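Local coordinates for acyl-CoA dehydrogenase domain protein Tcur3481 (Thermomonospora curvata, PDB 6WY9) that probably works as an FAD-dependent acyl-CoA dehydrogenase, or as part of one, within an assembly of four chains, at residues 145-150 and 206-211; 134-139 and 163-168. One frame throughout, in Å; residues are numbered along the deposited sequence.

Contact 1. Residues 145-150 and 206-211; sequences WRLSGT and VPARAL
First torsions of -61° in Trp-145 and -48° in Leu-147 (chi1) place CG of each anti to the carbonyl carbon, beside the backbone N. The indole of Trp-145 brings its five-membered ring to the second strand. NE1 of Trp-145 lies 3.7 Å from CB of Ala-210. The carbonyl O of Ala-208 sits at the ring edge, in plane. Leu-147 reaches Ala-208 with its CD1 branch, 3.8 Å from the alanine CB. Trp-145, Leu-147, Val-206 and Ala-208 share the face of the sheet packed on Phe-176 and Val-178 of strand 172-179. The strands form an antiparallel pair in the beta domain that acyl-CoA dehydrogenases carry between their helical regions. Trp-145 with Ala-208 and Leu-147 with Val-206 are hydrogen-bonded pairs. In the first, Ala-208 N donates to Trp-145 O at 2.8 Å and Trp-145 N to Ala-208 O at 3.0 Å. In the second, Val-206 N donates to Leu-147 O at 2.8 Å, nearly straight at 165°, and Leu-147 N to Val-206 O at 3.0 Å. Arg-146 and Pro-207 form the non-hydrogen-bonded pair between them, on the other face. CA of Arg-146 makes a CH...O contact of 3.2 Å with O of Val-206. The Arg-146 chain runs extended from CG to NE, and NH2 comes 3.3 Å from CG of Pro-207. NE forms a salt bridge with Asp-141, and NH2 bonds to the carbonyl of Ala-205.

Contact 2. Residues 134-139 and 163-168; sequences PGCTAV and LLVSAT
This contact lies in the beta domain of the acyl-CoA dehydrogenase fold, where the start of strand 137-141 and the loop before it meet the end of strand 160-169. The one bridge pairs Thr-137 with Thr-168. The short strand axes lie 75° apart. Thr-168 is gripped at three points. Thr-168 N donates to Cys-136 O at 2.8 Å, almost straight at 169°. Thr-168 O accepts from Ala-138 N at 2.9 Å, with the donor well above the carbonyl plane. The hydroxyl OG1 of Thr-168 stands anti to the carbonyl carbon (chi1 -64°) and donates to Pro-134 O at 2.8 Å, in the carbonyl plane on a lone pair. The proline ring crosses the Thr-168 side chain at about a right angle. CG of Pro-134 lies 3.6 Å from OG of Ser-166. Apolar contacts continue from here: CB of Ala-167 meets CB of Ala-138 at 4.0 Å and SG of Cys-136 at 4.1 Å. Glu-125 accepts from the backbone N of both Gly-135 and Cys-136, while Lys-151 NZ donates to Ser-166 O. Phe-176 of strand 172-179 touches Ala-138 and Ala-167, and Trp-145 and Leu-147 of strand 144-154 also pack on Ala-138.

Both contacts belong to the same sheet, with centres about 6 Å apart. They are joined directly because strands 137-141 and 144-154 are antiparallel neighbours. Arg-146 O lies 2.7 Å from Val-139 N, a probable hydrogen bond. Ser-148 O lies 3.0 Å from Thr-137 N, probably a second one. Contact 2 is the more buried; contact 1 is partly buried, with Arg-146 and Pro-207 partly exposed. Contact 1 is a continuous but twisted antiparallel pairing by backbone bonds. Contact 2 has one bridge and adds a side-chain bond from a threonine hydroxyl. Each has a proline ring, against Arg-146 NH2 in contact 1 and beside Ser-166 and Thr-168 in contact 2. Both lie away from the flavin-binding residues.

Contact 1. Residues 145-150 and 206-211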
ATOM      1  N   TRP B 145     -42.105 -19.152  14.093  1.00 70.41           N
ATOM      2  CA  TRP B 145     -41.093 -19.755  13.244  1.00 67.37           C
ATOM      3  C   TRP B 145     -40.277 -20.732  14.071  1.00 68.11           C
ATOM      4  O   TRP B 145     -40.147 -20.581  15.288  1.00 69.48           O
ATOM      5  CB  TRP B 145     -40.160 -18.686  12.636  1.00 63.64           C
ATOM      6  CG  TRP B 145     -40.884 -17.714  11.782  1.00 63.71           C
ATOM      7  CD1 TRP B 145     -41.597 -16.638  12.195  1.00 64.60           C
ATOM      8  CD2 TRP B 145     -40.984 -17.744  10.362  1.00 65.14           C
ATOM      9  NE1 TRP B 145     -42.143 -15.991  11.119  1.00 66.10           N
ATOM     10  CE2 TRP B 145     -41.780 -16.648   9.978  1.00 66.85           C
ATOM     11  CE3 TRP B 145     -40.476 -18.593   9.376  1.00 65.66           C
ATOM     12  CZ2 TRP B 145     -42.096 -16.380   8.650  1.00 69.77           C
ATOM     13  CZ3 TRP B 145     -40.780 -18.324   8.050  1.00 68.20           C
ATOM     14  CH2 TRP B 145     -41.587 -17.225   7.700  1.00 70.05           C
ATOM     15  N   ARG B 146     -39.702 -21.724  13.392  1.00 66.35           N
ATOM     16  CA  ARG B 146     -38.648 -22.529  13.992  1.00 64.35           C
ATOM     17  C   ARG B 146     -37.399 -22.460  13.126  1.00 60.73           C
ATOM     18  O   ARG B 146     -37.477 -22.598  11.897  1.00 59.89           O
ATOM     19  CB  ARG B 146     -39.116 -23.964  14.196  1.00 67.78           C
ATOM     20  CG  ARG B 146     -40.243 -24.025  15.176  1.00 72.90           C
ATOM     21  CD  ARG B 146     -40.577 -25.429  15.565  1.00 78.62           C
ATOM     22  NE  ARG B 146     -41.695 -25.458  16.500  1.00 84.43           N
ATOM     23  CZ  ARG B 146     -41.567 -25.363  17.818  1.00 86.74           C
ATOM     24  NH1 ARG B 146     -42.639 -25.406  18.604  1.00 90.76           N
ATOM     25  NH2 ARG B 146     -40.369 -25.234  18.354  1.00 84.56           N
ATOM     26  N   LEU B 147     -36.258 -22.236  13.789  1.00 59.67           N
ATOM     27  CA  LEU B 147     -34.952 -22.014  13.190  1.00 57.95           C
ATOM     28  C   LEU B 147     -34.053 -23.218  13.423  1.00 58.25           C
ATOM     29  O   LEU B 147     -33.955 -23.729  14.547  1.00 58.87           O
ATOM     30  CB  LEU B 147     -34.258 -20.780  13.799  1.00 58.25           C
ATOM     31  CG  LEU B 147     -35.060 -19.476  13.929  1.00 60.14           C
ATOM     32  CD1 LEU B 147     -34.224 -18.336  14.501  1.00 57.14           C
ATOM     33  CD2 LEU B 147     -35.681 -19.082  12.588  1.00 62.07           C
ATOM     34  N   SER B 148     -33.375 -23.649  12.360  1.00 57.63           N
ATOM     35  CA  SER B 148     -32.422 -24.748  12.439  1.00 56.97           C
ATOM     36  C   SER B 148     -31.170 -24.381  11.665  1.00 55.21           C
ATOM     37  O   SER B 148     -31.245 -24.039  10.483  1.00 56.13           O
ATOM     38  CB  SER B 148     -33.008 -26.048  11.888  1.00 57.87           C
ATOM     39  OG  SER B 148     -33.919 -26.614  12.807  1.00 60.06           O
ATOM     40  N   GLY B 149     -30.031 -24.496  12.325  1.00 52.97           N
ATOM     41  CA  GLY B 149     -28.758 -24.180  11.718  1.00 51.26           C
ATOM     42  C   GLY B 149     -27.758 -23.910  12.823  1.00 52.23           C
ATOM     43  O   GLY B 149     -27.989 -24.264  13.986  1.00 53.45           O
ATOM     44  N   THR B 150     -26.658 -23.272  12.442  1.00 51.77           N
ATOM     45  CA  THR B 150     -25.625 -22.866  13.391  1.00 51.58           C
ATOM     46  C   THR B 150     -25.202 -21.458  13.044  1.00 49.10           C
ATOM     47  O   THR B 150     -25.155 -21.106  11.859  1.00 47.68           O
ATOM     48  CB  THR B 150     -24.401 -23.752  13.296  1.00 54.11           C
ATOM     49  OG1 THR B 150     -23.955 -23.671  11.950  1.00 55.83           O
ATOM     50  CG2 THR B 150     -24.746 -25.199  13.567  1.00 55.18           C
ATOM     51  N   VAL B 206     -35.642 -24.081  16.814  1.00 56.48           N
ATOM     52  CA  VAL B 206     -35.793 -23.160  17.946  1.00 57.51           C
ATOM     53  C   VAL B 206     -36.979 -22.234  17.682  1.00 56.91           C
ATOM     54  O   VAL B 206     -37.039 -21.612  16.614  1.00 56.51           O
ATOM     55  CB  VAL B 206     -34.517 -22.343  18.156  1.00 56.47           C
ATOM     56  CG1 VAL B 206     -34.725 -21.379  19.318  1.00 58.16           C
ATOM     57  CG2 VAL B 206     -33.271 -23.232  18.386  1.00 55.54           C
ATOM     58  N   PRO B 207     -37.896 -22.076  18.627  1.00 59.71           N
ATOM     59  CA  PRO B 207     -39.000 -21.122  18.430  1.00 59.76           C
ATOM     60  C   PRO B 207     -38.492 -19.693  18.286  1.00 58.03           C
ATOM     61  O   PRO B 207     -37.571 -19.264  18.997  1.00 56.31           O
ATOM     62  CB  PRO B 207     -39.842 -21.295  19.696  1.00 62.54           C
ATOM     63  CG  PRO B 207     -39.460 -22.642  20.223  1.00 63.68           C
ATOM     64  CD  PRO B 207     -38.022 -22.837  19.880  1.00 60.47           C
ATOM     65  N   ALA B 208     -39.092 -18.956  17.348  1.00 57.81           N
ATOM     66  CA  ALA B 208     -38.670 -17.579  17.102  1.00 58.61           C
ATOM     67  C   ALA B 208     -39.826 -16.769  16.551  1.00 60.88           C
ATOM     68  O   ALA B 208     -40.810 -17.316  16.046  1.00 61.62           O
ATOM     69  CB  ALA B 208     -37.498 -17.476  16.118  1.00 56.41           C
ATOM     70  N   ARG B 209     -39.666 -15.451  16.626  1.00 61.55           N
ATOM     71  CA  ARG B 209     -40.647 -14.492  16.143  1.00 64.08           C
ATOM     72  C   ARG B 209     -39.955 -13.558  15.169  1.00 60.32           C
ATOM     73  O   ARG B 209     -38.858 -13.066  15.455  1.00 57.09           O
ATOM     74  CB  ARG B 209     -41.235 -13.681  17.294  1.00 70.45           C
ATOM     75  CG  ARG B 209     -41.747 -14.516  18.448  1.00 77.40           C
ATOM     76  CD  ARG B 209     -42.977 -15.289  18.028  1.00 84.41           C
ATOM     77  NE  ARG B 209     -44.095 -14.398  17.735  1.00 89.41           N
ATOM     78  CZ  ARG B 209     -45.345 -14.807  17.518  1.00 93.25           C
ATOM     79  NH1 ARG B 209     -45.645 -16.098  17.561  1.00 94.46           N
ATOM     80  NH2 ARG B 209     -46.298 -13.919  17.260  1.00 94.82           N
ATOM     81  N   ALA B 210     -40.585 -13.304  14.028  1.00 59.62           N
ATOM     82  CA  ALA B 210     -39.951 -12.468  13.015  1.00 58.33           C
ATOM     83  C   ALA B 210     -40.001 -10.987  13.390  1.00 56.02           C
ATOM     84  O   ALA B 210     -40.934 -10.519  14.059  1.00 54.86           O
ATOM     85  CB  ALA B 210     -40.623 -12.688  11.655  1.00 60.07           C
ATOM     86  N   LEU B 211     -38.970 -10.249  12.966  1.00 55.60           N
ATOM     87  CA  LEU B 211     -39.060  -8.802  12.806  1.00 56.47           C
ATOM     88  C   LEU B 211     -39.611  -8.499  11.406  1.00 58.40           C
ATOM     89  O   LEU B 211     -39.755  -9.389  10.565  1.00 59.32           O
ATOM     90  CB  LEU B 211     -37.698  -8.123  13.020  1.00 55.01           C
ATOM     91  CG  LEU B 211     -37.189  -7.945  14.452  1.00 55.33           C
ATOM     92  CD1 LEU B 211     -36.906  -9.316  15.053  1.00 55.53           C
ATOM     93  CD2 LEU B 211     -35.894  -7.047  14.522  1.00 53.92           C
TER

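Contact 2. Residues 134-139 and 163-168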
ATOM      1  N   PRO B 134     -28.094 -15.964   4.887  1.00 48.67           N
ATOM      2  CA  PRO B 134     -27.791 -16.958   5.931  1.00 48.94           C
ATOM      3  C   PRO B 134     -28.178 -18.361   5.484  1.00 47.85           C
ATOM      4  O   PRO B 134     -29.236 -18.567   4.880  1.00 48.80           O
ATOM      5  CB  PRO B 134     -28.649 -16.513   7.129  1.00 50.69           C
ATOM      6  CG  PRO B 134     -29.335 -15.245   6.722  1.00 51.19           C
ATOM      7  CD  PRO B 134     -29.171 -15.031   5.257  1.00 50.25           C
ATOM      8  N   GLY B 135     -27.328 -19.342   5.821  1.00 46.23           N
ATOM      9  CA  GLY B 135     -27.706 -20.741   5.648  1.00 47.71           C
ATOM     10  C   GLY B 135     -28.649 -21.252   6.724  1.00 49.60           C
ATOM     11  O   GLY B 135     -29.405 -22.199   6.493  1.00 53.48           O
ATOM     12  N   CYS B 136     -28.620 -20.646   7.901  1.00 49.93           N
ATOM     13  CA  CYS B 136     -29.612 -20.945   8.919  1.00 51.95           C
ATOM     14  C   CYS B 136     -31.011 -20.816   8.327  1.00 54.28           C
ATOM     15  O   CYS B 136     -31.292 -19.893   7.554  1.00 53.63           O
ATOM     16  CB  CYS B 136     -29.413 -20.001  10.112  1.00 51.72           C
ATOM     17  SG  CYS B 136     -30.363 -20.501  11.626  1.00 55.70           S
ATOM     18  N   THR B 137     -31.865 -21.797   8.629  1.00 55.56           N
ATOM     19  CA  THR B 137     -33.190 -21.917   8.027  1.00 58.53           C
ATOM     20  C   THR B 137     -34.277 -21.463   8.994  1.00 58.31           C
ATOM     21  O   THR B 137     -34.164 -21.656  10.208  1.00 58.33           O
ATOM     22  CB  THR B 137     -33.458 -23.366   7.622  1.00 60.76           C
ATOM     23  OG1 THR B 137     -32.403 -23.792   6.758  1.00 60.52           O
ATOM     24  CG2 THR B 137     -34.764 -23.469   6.877  1.00 64.43           C
ATOM     25  N   ALA B 138     -35.349 -20.885   8.441  1.00 57.28           N
ATOM     26  CA  ALA B 138     -36.518 -20.499   9.226  1.00 58.02           C
ATOM     27  C   ALA B 138     -37.748 -21.177   8.630  1.00 59.55           C
ATOM     28  O   ALA B 138     -38.014 -21.016   7.432  1.00 59.90           O
ATOM     29  CB  ALA B 138     -36.680 -18.970   9.242  1.00 57.38           C
ATOM     30  N   VAL B 139     -38.468 -21.948   9.437  1.00 60.32           N
ATOM     31  CA  VAL B 139     -39.650 -22.699   9.004  1.00 63.93           C
ATOM     32  C   VAL B 139     -40.882 -22.084   9.666  1.00 66.96           C
ATOM     33  O   VAL B 139     -40.843 -21.806  10.871  1.00 67.05           O
ATOM     34  CB  VAL B 139     -39.536 -24.198   9.358  1.00 64.87           C
ATOM     35  CG1 VAL B 139     -40.781 -24.964   8.954  1.00 67.13           C
ATOM     36  CG2 VAL B 139     -38.320 -24.796   8.676  1.00 64.08           C
ATOM     37  N   LEU B 163     -31.611 -12.876  21.531  1.00 53.40           N
ATOM     38  CA  LEU B 163     -30.735 -12.749  20.377  1.00 52.65           C
ATOM     39  C   LEU B 163     -31.567 -12.462  19.136  1.00 51.51           C
ATOM     40  O   LEU B 163     -32.626 -13.062  18.941  1.00 53.21           O
ATOM     41  CB  LEU B 163     -29.946 -14.036  20.121  1.00 53.68           C
ATOM     42  CG  LEU B 163     -29.142 -14.714  21.231  1.00 56.40           C
ATOM     43  CD1 LEU B 163     -30.065 -15.600  22.049  1.00 57.92           C
ATOM     44  CD2 LEU B 163     -28.009 -15.542  20.597  1.00 56.30           C
ATOM     45  N   LEU B 164     -31.078 -11.558  18.288  1.00 49.90           N
ATOM     46  CA  LEU B 164     -31.575 -11.452  16.928  1.00 48.63           C
ATOM     47  C   LEU B 164     -30.721 -12.350  16.040  1.00 48.56           C
ATOM     48  O   LEU B 164     -29.496 -12.168  15.966  1.00 50.34           O
ATOM     49  CB  LEU B 164     -31.526 -10.005  16.444  1.00 47.13           C
ATOM     50  CG  LEU B 164     -32.227  -8.990  17.321  1.00 48.01           C
ATOM     51  CD1 LEU B 164     -32.266  -7.640  16.638  1.00 48.27           C
ATOM     52  CD2 LEU B 164     -33.689  -9.480  17.708  1.00 49.31           C
ATOM     53  N   VAL B 165     -31.366 -13.287  15.347  1.00 46.82           N
ATOM     54  CA  VAL B 165     -30.714 -14.338  14.562  1.00 44.97           C
ATOM     55  C   VAL B 165     -31.150 -14.194  13.106  1.00 44.74           C
ATOM     56  O   VAL B 165     -32.351 -14.213  12.830  1.00 44.93           O
ATOM     57  CB  VAL B 165     -31.115 -15.738  15.076  1.00 45.55           C
ATOM     58  CG1 VAL B 165     -30.543 -16.867  14.159  1.00 46.82           C
ATOM     59  CG2 VAL B 165     -30.728 -15.920  16.539  1.00 45.85           C
ATOM     60  N   SER B 166     -30.189 -14.094  12.177  1.00 43.97           N
ATOM     61  CA  SER B 166     -30.531 -14.049  10.763  1.00 44.17           C
ATOM     62  C   SER B 166     -30.701 -15.477  10.227  1.00 45.77           C
ATOM     63  O   SER B 166     -29.952 -16.393  10.597  1.00 45.52           O
ATOM     64  CB  SER B 166     -29.456 -13.258   9.980  1.00 43.52           C
ATOM     65  OG  SER B 166     -28.236 -13.970   9.893  1.00 41.78           O
ATOM     66  N   ALA B 167     -31.731 -15.673   9.397  1.00 46.23           N
ATOM     67  CA  ALA B 167     -32.083 -16.975   8.823  1.00 48.22           C
ATOM     68  C   ALA B 167     -32.856 -16.768   7.520  1.00 49.83           C
ATOM     69  O   ALA B 167     -33.454 -15.713   7.292  1.00 52.74           O
ATOM     70  CB  ALA B 167     -32.918 -17.816   9.802  1.00 48.35           C
ATOM     71  N   THR B 168     -32.843 -17.781   6.667  1.00 48.89           N
ATOM     72  CA  THR B 168     -33.592 -17.736   5.406  1.00 51.55           C
ATOM     73  C   THR B 168     -34.872 -18.555   5.536  1.00 55.01           C
ATOM     74  O   THR B 168     -34.829 -19.760   5.844  1.00 56.13           O
ATOM     75  CB  THR B 168     -32.715 -18.212   4.248  1.00 51.50           C
ATOM     76  OG1 THR B 168     -31.613 -17.288   4.109  1.00 50.72           O
ATOM     77  CG2 THR B 168     -33.513 -18.307   2.890  1.00 54.41           C
TER